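Local coordinates for protein (S)-2-haloacid dehalogenase 4A (Burkholderia cepacia, PDB 2NO4) that hydrolyses short-chain (S)-2-haloalkanoic acids to the (R)-2-hydroxyalkanoic acids, releasing halide and inverting the configuration at the halogen-bearing carbon, at residues Tyr101-Glu115 with Glu133-Val147. Residues are numbered along the deposited sequence; the frame is centred on the assembly and turned at random. Where two conformers were deposited one is given.
Sequences YKELSAYPDAAETLE and EMLQAALKASKLDRV. With SO4 (sulfate ion), chain L; SO4 (sulfate ion), chain I.
Leu144 and Val147 carry the apolar packing at one end of this contact, against Ala106 and helix 110-119. The two methyls of Leu144 divide their work: CD1 meets Ala106 CB at 3.9 Å, while CD2 lies against the first turn of helix 110-119, 3.7 Å from Ala111 CA. Further along that helix, Val147 packs against it with CG2 on Leu114 CB (3.7 Å) and CG1 against Glu115 CB and Ala111 O. At the other end Met134, its chain bent at the thioether (chi3 -78°), sets CE 3.5 Å from Tyr101 CE2; Leu104 CG covers one face of that ring, and Gln54 binds its hydroxyl. Tyr22, a substrate-binding residue, also touches Met134. Between these ends the linker from helix 90-102 into the Rossmann-like core of this HAD enzyme runs along helix 132-141, which a Schellman motif closes with Lys143 as C-prime residue. Ser142 OG and N grip Ala138 O from opposite faces of its plane, the hydroxyl at 2.7 Å. Among charged groups, extended Lys102 brings NZ to the anti lone pair of Glu133 OE1 (3.3 Å), a salt bridge that one water also spans. Further waters join Tyr101 O to Met134 O and Glu103 OE2 to Ala137 O.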
ATOM      1  N   TYR B 101       9.904  10.792  15.324  1.00 29.94           N
ATOM      2  CA  TYR B 101       9.939   9.502  14.677  1.00 29.19           C
ATOM      3  C   TYR B 101      11.299   8.844  14.885  1.00 31.90           C
ATOM      4  O   TYR B 101      11.414   7.623  15.035  1.00 29.92           O
ATOM      5  CB  TYR B 101       9.646   9.635  13.161  1.00 28.67           C
ATOM      6  CG  TYR B 101       9.039   8.357  12.608  1.00 29.32           C
ATOM      7  CD1 TYR B 101       7.646   8.224  12.483  1.00 27.69           C
ATOM      8  CD2 TYR B 101       9.847   7.252  12.267  1.00 25.64           C
ATOM      9  CE1 TYR B 101       7.081   7.052  12.006  1.00 26.12           C
ATOM     10  CE2 TYR B 101       9.282   6.074  11.810  1.00 25.63           C
ATOM     11  CZ  TYR B 101       7.897   5.994  11.685  1.00 26.66           C
ATOM     12  OH  TYR B 101       7.337   4.852  11.223  1.00 29.35           O
ATOM     13  N   LYS B 102      12.339   9.674  14.898  1.00 35.25           N
ATOM     14  CA  LYS B 102      13.707   9.180  15.014  1.00 38.67           C
ATOM     15  C   LYS B 102      13.869   8.508  16.361  1.00 39.02           C
ATOM     16  O   LYS B 102      14.661   7.589  16.493  1.00 42.81           O
ATOM     17  CB  LYS B 102      14.719  10.324  14.829  1.00 39.66           C
ATOM     18  CG  LYS B 102      16.039   9.831  14.306  1.00 42.97           C
ATOM     19  CD  LYS B 102      16.976  10.946  13.885  1.00 44.40           C
ATOM     20  CE  LYS B 102      18.370  10.348  13.796  1.00 47.12           C
ATOM     21  NZ  LYS B 102      19.427  11.325  13.406  1.00 47.61           N
ATOM     22  N   GLU B 103      13.088   8.944  17.347  1.00 38.67           N
ATOM     23  CA  GLU B 103      13.069   8.324  18.664  1.00 42.67           C
ATOM     24  C   GLU B 103      11.669   7.885  19.142  1.00 39.91           C
ATOM     25  O   GLU B 103      11.196   8.257  20.228  1.00 38.58           O
ATOM     26  CB  GLU B 103      13.782   9.233  19.660  1.00 43.66           C
ATOM     27  CG  GLU B 103      15.239   9.499  19.170  1.00 48.48           C
ATOM     28  CD  GLU B 103      16.165  10.152  20.193  1.00 50.31           C
ATOM     29  OE1 GLU B 103      15.695  10.584  21.293  1.00 52.69           O
ATOM     30  OE2 GLU B 103      17.383  10.208  19.873  1.00 52.86           O
ATOM     31  N   LEU B 104      11.018   7.080  18.301  1.00 40.18           N
ATOM     32  CA  LEU B 104       9.709   6.473  18.616  1.00 38.59           C
ATOM     33  C   LEU B 104       9.746   5.677  19.907  1.00 37.21           C
ATOM     34  O   LEU B 104      10.674   4.896  20.118  1.00 37.06           O
ATOM     35  CB  LEU B 104       9.295   5.491  17.515  1.00 35.53           C
ATOM     36  CG  LEU B 104       8.599   5.871  16.242  1.00 35.45           C
ATOM     37  CD1 LEU B 104       8.021   4.572  15.690  1.00 31.57           C
ATOM     38  CD2 LEU B 104       7.472   6.945  16.409  1.00 32.63           C
ATOM     39  N   SER B 105       8.718   5.870  20.735  1.00 35.78           N
ATOM     40  CA  SER B 105       8.472   5.092  21.953  1.00 37.06           C
ATOM     41  C   SER B 105       8.372   3.605  21.664  1.00 33.75           C
ATOM     42  O   SER B 105       7.706   3.187  20.686  1.00 30.31           O
ATOM     43  CB  SER B 105       7.124   5.500  22.571  1.00 37.55           C
ATOM     44  OG  SER B 105       7.075   6.889  22.781  1.00 44.09           O
ATOM     45  N   ALA B 106       9.010   2.824  22.531  1.00 32.59           N
ATOM     46  CA  ALA B 106       8.799   1.381  22.584  1.00 32.33           C
ATOM     47  C   ALA B 106       7.465   1.112  23.259  1.00 31.42           C
ATOM     48  O   ALA B 106       7.063   1.848  24.178  1.00 30.96           O
ATOM     49  CB  ALA B 106       9.915   0.694  23.347  1.00 30.74           C
ATOM     50  N   TYR B 107       6.787   0.056  22.807  1.00 27.19           N
ATOM     51  CA  TYR B 107       5.668  -0.489  23.562  1.00 28.81           C
ATOM     52  C   TYR B 107       6.141  -0.919  24.947  1.00 28.00           C
ATOM     53  O   TYR B 107       7.284  -1.343  25.105  1.00 28.73           O
ATOM     54  CB  TYR B 107       4.981  -1.657  22.808  1.00 26.23           C
ATOM     55  CG  TYR B 107       4.100  -1.163  21.708  1.00 25.34           C
ATOM     56  CD1 TYR B 107       2.788  -0.714  21.975  1.00 24.96           C
ATOM     57  CD2 TYR B 107       4.584  -1.082  20.400  1.00 25.46           C
ATOM     58  CE1 TYR B 107       1.982  -0.230  20.954  1.00 24.46           C
ATOM     59  CE2 TYR B 107       3.789  -0.607  19.393  1.00 25.12           C
ATOM     60  CZ  TYR B 107       2.491  -0.182  19.683  1.00 25.28           C
ATOM     61  OH  TYR B 107       1.713   0.292  18.664  1.00 27.67           O
ATOM     62  N   PRO B 108       5.256  -0.823  25.951  1.00 30.34           N
ATOM     63  CA  PRO B 108       5.709  -0.944  27.361  1.00 32.97           C
ATOM     64  C   PRO B 108       6.370  -2.296  27.723  1.00 32.65           C
ATOM     65  O   PRO B 108       7.288  -2.318  28.530  1.00 34.96           O
ATOM     66  CB  PRO B 108       4.424  -0.684  28.192  1.00 33.21           C
ATOM     67  CG  PRO B 108       3.271  -0.865  27.257  1.00 33.92           C
ATOM     68  CD  PRO B 108       3.807  -0.591  25.826  1.00 31.02           C
ATOM     69  N   ASP B 109       5.917  -3.395  27.116  1.00 32.41           N
ATOM     70  CA  ASP B 109       6.426  -4.723  27.433  1.00 31.85           C
ATOM     71  C   ASP B 109       7.615  -5.153  26.536  1.00 30.05           C
ATOM     72  O   ASP B 109       8.117  -6.270  26.680  1.00 27.56           O
ATOM     73  CB  ASP B 109       5.290  -5.763  27.329  1.00 33.66           C
ATOM     74  CG  ASP B 109       4.206  -5.580  28.405  1.00 37.86           C
ATOM     75  OD1 ASP B 109       4.330  -4.652  29.257  1.00 38.55           O
ATOM     76  OD2 ASP B 109       3.225  -6.363  28.408  1.00 36.40           O
ATOM     77  N   ALA B 110       8.024  -4.298  25.588  1.00 27.81           N
ATOM     78  CA  ALA B 110       9.038  -4.684  24.604  1.00 27.35           C
ATOM     79  C   ALA B 110      10.413  -5.063  25.243  1.00 26.97           C
ATOM     80  O   ALA B 110      10.949  -6.144  24.971  1.00 27.10           O
ATOM     81  CB  ALA B 110       9.201  -3.573  23.520  1.00 23.92           C
ATOM     82  N   ALA B 111      10.996  -4.167  26.050  1.00 26.54           N
ATOM     83  CA  ALA B 111      12.366  -4.386  26.572  1.00 27.39           C
ATOM     84  C   ALA B 111      12.421  -5.635  27.467  1.00 26.66           C
ATOM     85  O   ALA B 111      13.296  -6.500  27.318  1.00 25.75           O
ATOM     86  CB  ALA B 111      12.887  -3.137  27.324  1.00 27.96           C
ATOM     87  N   GLU B 112      11.445  -5.741  28.359  1.00 27.22           N
ATOM     88  CA  GLU B 112      11.387  -6.851  29.269  1.00 28.47           C
ATOM     89  C   GLU B 112      11.183  -8.174  28.548  1.00 29.01           C
ATOM     90  O   GLU B 112      11.827  -9.154  28.889  1.00 28.93           O
ATOM     91  CB  GLU B 112      10.299  -6.639  30.313  1.00 29.52           C
ATOM     92  CG  GLU B 112      10.351  -7.705  31.366  1.00 32.83           C
ATOM     93  CD  GLU B 112       9.320  -7.534  32.461  1.00 35.66           C
ATOM     94  OE1 GLU B 112       8.746  -6.432  32.653  1.00 34.74           O
ATOM     95  OE2 GLU B 112       9.110  -8.539  33.154  1.00 39.93           O
ATOM     96  N   THR B 113      10.267  -8.227  27.576  1.00 29.35           N
ATOM     97  CA  THR B 113      10.083  -9.498  26.867  1.00 28.57           C
ATOM     98  C   THR B 113      11.279  -9.932  26.009  1.00 27.11           C
ATOM     99  O   THR B 113      11.669 -11.092  26.046  1.00 25.00           O
ATOM    100  CB  THR B 113       8.632  -9.776  26.259  1.00 28.96           C
ATOM    101  OG1 THR B 113       8.701 -10.294  24.917  1.00 31.87           O
ATOM    102  CG2 THR B 113       7.691  -8.671  26.420  1.00 21.32           C
ATOM    103  N   LEU B 114      11.912  -9.001  25.311  1.00 27.76           N
ATOM    104  CA  LEU B 114      13.139  -9.341  24.602  1.00 29.28           C
ATOM    105  C   LEU B 114      14.259  -9.850  25.563  1.00 30.77           C
ATOM    106  O   LEU B 114      14.919 -10.849  25.241  1.00 30.22           O
ATOM    107  CB  LEU B 114      13.554  -8.200  23.650  1.00 31.60           C
ATOM    108  CG  LEU B 114      12.908  -8.423  22.247  1.00 31.93           C
ATOM    109  CD1 LEU B 114      11.393  -8.543  22.318  1.00 33.22           C
ATOM    110  CD2 LEU B 114      13.291  -7.328  21.317  1.00 34.65           C
ATOM    111  N   GLU B 115      14.410  -9.229  26.739  1.00 28.03           N
ATOM    112  CA  GLU B 115      15.335  -9.758  27.749  1.00 28.78           C
ATOM    113  C   GLU B 115      14.996 -11.188  28.191  1.00 24.81           C
ATOM    114  O   GLU B 115      15.852 -12.028  28.226  1.00 20.27           O
ATOM    115  CB  GLU B 115      15.490  -8.826  28.958  0.50 30.42           C
ATOM    116  CG  GLU B 115      16.500  -9.343  30.039  0.50 31.31           C
ATOM    117  CD  GLU B 115      17.819  -9.898  29.446  0.50 34.23           C
ATOM    118  OE1 GLU B 115      18.604  -9.119  28.862  0.50 34.09           O
ATOM    119  OE2 GLU B 115      18.074 -11.128  29.570  0.50 36.79           O
ATOM    120  N   GLU B 133      20.342   4.088  10.309  1.00 26.45           N
ATOM    121  CA  GLU B 133      20.390   5.352  11.030  1.00 29.10           C
ATOM    122  C   GLU B 133      19.115   5.686  11.827  1.00 30.13           C
ATOM    123  O   GLU B 133      19.196   6.011  13.024  1.00 30.04           O
ATOM    124  CB  GLU B 133      20.746   6.538  10.132  1.00 33.66           C
ATOM    125  CG  GLU B 133      21.003   7.774  10.998  1.00 41.67           C
ATOM    126  CD  GLU B 133      21.208   9.031  10.213  1.00 48.64           C
ATOM    127  OE1 GLU B 133      20.915  10.128  10.771  1.00 51.47           O
ATOM    128  OE2 GLU B 133      21.669   8.929   9.039  1.00 51.88           O
ATOM    129  N   MET B 134      17.944   5.638  11.171  1.00 28.23           N
ATOM    130  CA  MET B 134      16.690   5.903  11.881  1.00 26.61           C
ATOM    131  C   MET B 134      16.382   4.823  12.949  1.00 26.36           C
ATOM    132  O   MET B 134      15.938   5.142  14.051  1.00 28.25           O
ATOM    133  CB  MET B 134      15.523   6.093  10.885  1.00 26.13           C
ATOM    134  CG  MET B 134      14.997   4.819  10.235  1.00 24.99           C
ATOM    135  SD  MET B 134      13.718   5.170   9.025  1.00 25.29           S
ATOM    136  CE  MET B 134      12.298   5.451  10.150  1.00 24.44           C
ATOM    137  N   LEU B 135      16.652   3.565  12.629  1.00 29.55           N
ATOM    138  CA  LEU B 135      16.273   2.464  13.498  1.00 32.53           C
ATOM    139  C   LEU B 135      17.172   2.423  14.747  1.00 33.60           C
ATOM    140  O   LEU B 135      16.681   2.228  15.866  1.00 32.85           O
ATOM    141  CB  LEU B 135      16.388   1.138  12.766  1.00 34.70           C
ATOM    142  CG  LEU B 135      15.304   0.070  12.967  1.00 37.64           C
ATOM    143  CD1 LEU B 135      15.922  -1.242  12.531  1.00 39.86           C
ATOM    144  CD2 LEU B 135      14.729  -0.053  14.379  1.00 35.93           C
ATOM    145  N   GLN B 136      18.479   2.587  14.538  1.00 33.83           N
ATOM    146  CA  GLN B 136      19.443   2.629  15.644  1.00 34.52           C
ATOM    147  C   GLN B 136      19.155   3.734  16.656  1.00 30.95           C
ATOM    148  O   GLN B 136      19.186   3.491  17.882  1.00 29.14           O
ATOM    149  CB  GLN B 136      20.893   2.700  15.120  1.00 38.16           C
ATOM    150  CG  GLN B 136      21.479   1.324  14.797  1.00 44.25           C
ATOM    151  CD  GLN B 136      21.431   0.372  16.017  1.00 47.14           C
ATOM    152  OE1 GLN B 136      20.772  -0.676  15.988  1.00 46.74           O
ATOM    153  NE2 GLN B 136      22.105   0.768  17.100  1.00 49.49           N
ATOM    154  N   ALA B 137      18.844   4.929  16.158  1.00 29.06           N
ATOM    155  CA  ALA B 137      18.416   6.031  17.016  1.00 29.58           C
ATOM    156  C   ALA B 137      17.221   5.644  17.912  1.00 31.07           C
ATOM    157  O   ALA B 137      17.235   5.893  19.127  1.00 27.68           O
ATOM    158  CB  ALA B 137      18.089   7.294  16.188  1.00 29.23           C
ATOM    159  N   ALA B 138      16.182   5.059  17.295  1.00 30.80           N
ATOM    160  CA  ALA B 138      14.973   4.632  18.049  1.00 30.53           C
ATOM    161  C   ALA B 138      15.307   3.533  19.052  1.00 29.44           C
ATOM    162  O   ALA B 138      14.839   3.571  20.202  1.00 28.77           O
ATOM    163  CB  ALA B 138      13.857   4.182  17.097  1.00 30.65           C
ATOM    164  N   LEU B 139      16.134   2.575  18.626  1.00 28.66           N
ATOM    165  CA  LEU B 139      16.540   1.479  19.499  1.00 29.40           C
ATOM    166  C   LEU B 139      17.377   1.975  20.677  1.00 31.35           C
ATOM    167  O   LEU B 139      17.189   1.513  21.813  1.00 30.32           O
ATOM    168  CB  LEU B 139      17.278   0.371  18.737  1.00 28.30           C
ATOM    169  CG  LEU B 139      16.474  -0.392  17.691  1.00 29.53           C
ATOM    170  CD1 LEU B 139      17.397  -1.393  16.961  1.00 29.71           C
ATOM    171  CD2 LEU B 139      15.215  -1.033  18.270  1.00 26.91           C
ATOM    172  N   LYS B 140      18.297   2.905  20.416  1.00 34.26           N
ATOM    173  CA  LYS B 140      19.097   3.456  21.513  1.00 38.34           C
ATOM    174  C   LYS B 140      18.242   4.252  22.503  1.00 37.81           C
ATOM    175  O   LYS B 140      18.357   4.059  23.725  1.00 38.04           O
ATOM    176  CB  LYS B 140      20.252   4.325  20.998  1.00 42.23           C
ATOM    177  CG  LYS B 140      21.444   3.532  20.454  1.00 47.74           C
ATOM    178  CD  LYS B 140      22.749   4.277  20.746  1.00 54.09           C
ATOM    179  CE  LYS B 140      23.080   4.278  22.267  1.00 56.78           C
ATOM    180  NZ  LYS B 140      23.470   5.643  22.811  1.00 57.92           N
ATOM    181  N   ALA B 141      17.406   5.154  21.974  1.00 36.76           N
ATOM    182  CA  ALA B 141      16.543   5.993  22.814  1.00 37.19           C
ATOM    183  C   ALA B 141      15.664   5.175  23.739  1.00 37.07           C
ATOM    184  O   ALA B 141      15.322   5.635  24.832  1.00 39.00           O
ATOM    185  CB  ALA B 141      15.677   6.915  21.971  1.00 35.95           C
ATOM    186  N   SER B 142      15.270   3.985  23.298  1.00 37.28           N
ATOM    187  CA  SER B 142      14.372   3.146  24.098  1.00 39.36           C
ATOM    188  C   SER B 142      15.084   2.012  24.850  1.00 40.50           C
ATOM    189  O   SER B 142      14.428   1.139  25.428  1.00 41.97           O
ATOM    190  CB  SER B 142      13.237   2.601  23.217  1.00 40.32           C
ATOM    191  OG  SER B 142      13.783   1.949  22.075  1.00 40.57           O
ATOM    192  N   LYS B 143      16.420   2.042  24.837  1.00 42.88           N
ATOM    193  CA  LYS B 143      17.300   1.010  25.445  1.00 44.84           C
ATOM    194  C   LYS B 143      17.055  -0.431  24.973  1.00 43.85           C
ATOM    195  O   LYS B 143      17.326  -1.396  25.710  1.00 43.16           O
ATOM    196  CB  LYS B 143      17.300   1.093  26.980  1.00 46.24           C
ATOM    197  CG  LYS B 143      17.741   2.439  27.506  1.00 48.36           C
ATOM    198  CD  LYS B 143      17.676   2.495  29.043  1.00 50.08           C
ATOM    199  CE  LYS B 143      18.018   3.903  29.573  1.00 53.20           C
ATOM    200  NZ  LYS B 143      16.955   4.903  29.167  1.00 55.54           N
ATOM    201  N   LEU B 144      16.556  -0.567  23.740  1.00 41.88           N
ATOM    202  CA  LEU B 144      16.275  -1.878  23.153  1.00 42.03           C
ATOM    203  C   LEU B 144      17.544  -2.510  22.597  1.00 42.39           C
ATOM    204  O   LEU B 144      17.605  -3.715  22.395  1.00 42.83           O
ATOM    205  CB  LEU B 144      15.172  -1.784  22.095  1.00 40.71           C
ATOM    206  CG  LEU B 144      13.779  -1.375  22.598  1.00 39.95           C
ATOM    207  CD1 LEU B 144      12.789  -1.182  21.473  1.00 40.55           C
ATOM    208  CD2 LEU B 144      13.229  -2.392  23.619  1.00 40.21           C
ATOM    209  N   ASP B 145      18.550  -1.665  22.380  1.00 45.23           N
ATOM    210  CA  ASP B 145      19.911  -2.031  21.978  1.00 46.81           C
ATOM    211  C   ASP B 145      20.491  -3.243  22.735  1.00 46.51           C
ATOM    212  O   ASP B 145      21.011  -4.191  22.133  1.00 43.00           O
ATOM    213  CB  ASP B 145      20.850  -0.785  22.115  1.00 50.11           C
ATOM    214  CG  ASP B 145      20.711  -0.030  23.500  1.00 51.43           C
ATOM    215  OD1 ASP B 145      21.104  -0.530  24.588  1.00 51.12           O
ATOM    216  OD2 ASP B 145      20.231   1.105  23.485  1.00 52.69           O
ATOM    217  N   ARG B 146      20.380  -3.207  24.058  1.00 46.79           N
ATOM    218  CA  ARG B 146      21.030  -4.203  24.901  1.00 47.98           C
ATOM    219  C   ARG B 146      20.329  -5.542  24.929  1.00 45.96           C
ATOM    220  O   ARG B 146      20.876  -6.512  25.438  1.00 46.36           O
ATOM    221  CB  ARG B 146      21.202  -3.669  26.326  1.00 50.13           C
ATOM    222  CG  ARG B 146      19.923  -3.414  27.087  1.00 52.52           C
ATOM    223  CD  ARG B 146      20.173  -2.382  28.202  1.00 54.84           C
ATOM    224  NE  ARG B 146      20.642  -1.090  27.675  1.00 56.42           N
ATOM    225  CZ  ARG B 146      20.802   0.001  28.421  1.00 58.07           C
ATOM    226  NH1 ARG B 146      20.539  -0.044  29.725  1.00 59.03           N
ATOM    227  NH2 ARG B 146      21.221   1.137  27.871  1.00 58.32           N
ATOM    228  N   VAL B 147      19.120  -5.594  24.387  1.00 43.76           N
ATOM    229  CA  VAL B 147      18.338  -6.819  24.423  1.00 43.34           C
ATOM    230  C   VAL B 147      18.273  -7.490  23.050  1.00 42.70           C
ATOM    231  O   VAL B 147      17.410  -8.357  22.835  1.00 41.66           O
ATOM    232  CB  VAL B 147      16.923  -6.606  25.074  1.00 43.23           C
ATOM    233  CG1 VAL B 147      17.080  -6.197  26.516  1.00 44.51           C
ATOM    234  CG2 VAL B 147      16.085  -5.547  24.336  1.00 43.59           C
TER
HETATM  235  S   SO4 L1011       2.681  -4.470  24.582  1.00 33.71           S
HETATM  236  O1  SO4 L1011       3.994  -3.977  25.058  1.00 35.52           O
HETATM  237  O2  SO4 L1011       1.771  -3.383  24.131  1.00 34.15           O
HETATM  238  O3  SO4 L1011       2.957  -5.404  23.517  1.00 25.94           O
HETATM  239  O4  SO4 L1011       1.934  -5.076  25.669  1.00 36.80           O
HETATM  240  S   SO4 I1005      22.208   4.391   6.971  1.00 46.48           S
HETATM  241  O1  SO4 I1005      23.173   5.025   7.876  1.00 46.84           O
HETATM  242  O2  SO4 I1005      22.191   5.161   5.707  1.00 45.56           O
HETATM  243  O3  SO4 I1005      22.658   3.004   6.720  1.00 44.96           O
HETATM  244  O4  SO4 I1005      20.876   4.431   7.609  1.00 42.38           O
HETATM  245  O   HOH W   1      13.087   5.732  13.793  1.00 22.42           O
HETATM  246  O   HOH W   2      18.546  11.835  10.777  1.00 43.19           O
HETATM  247  O   HOH W   3      18.875   7.853  20.056  1.00 36.06           O
HETATM  248  O   HOH W   4      12.859   5.273  21.047  1.00 43.69           O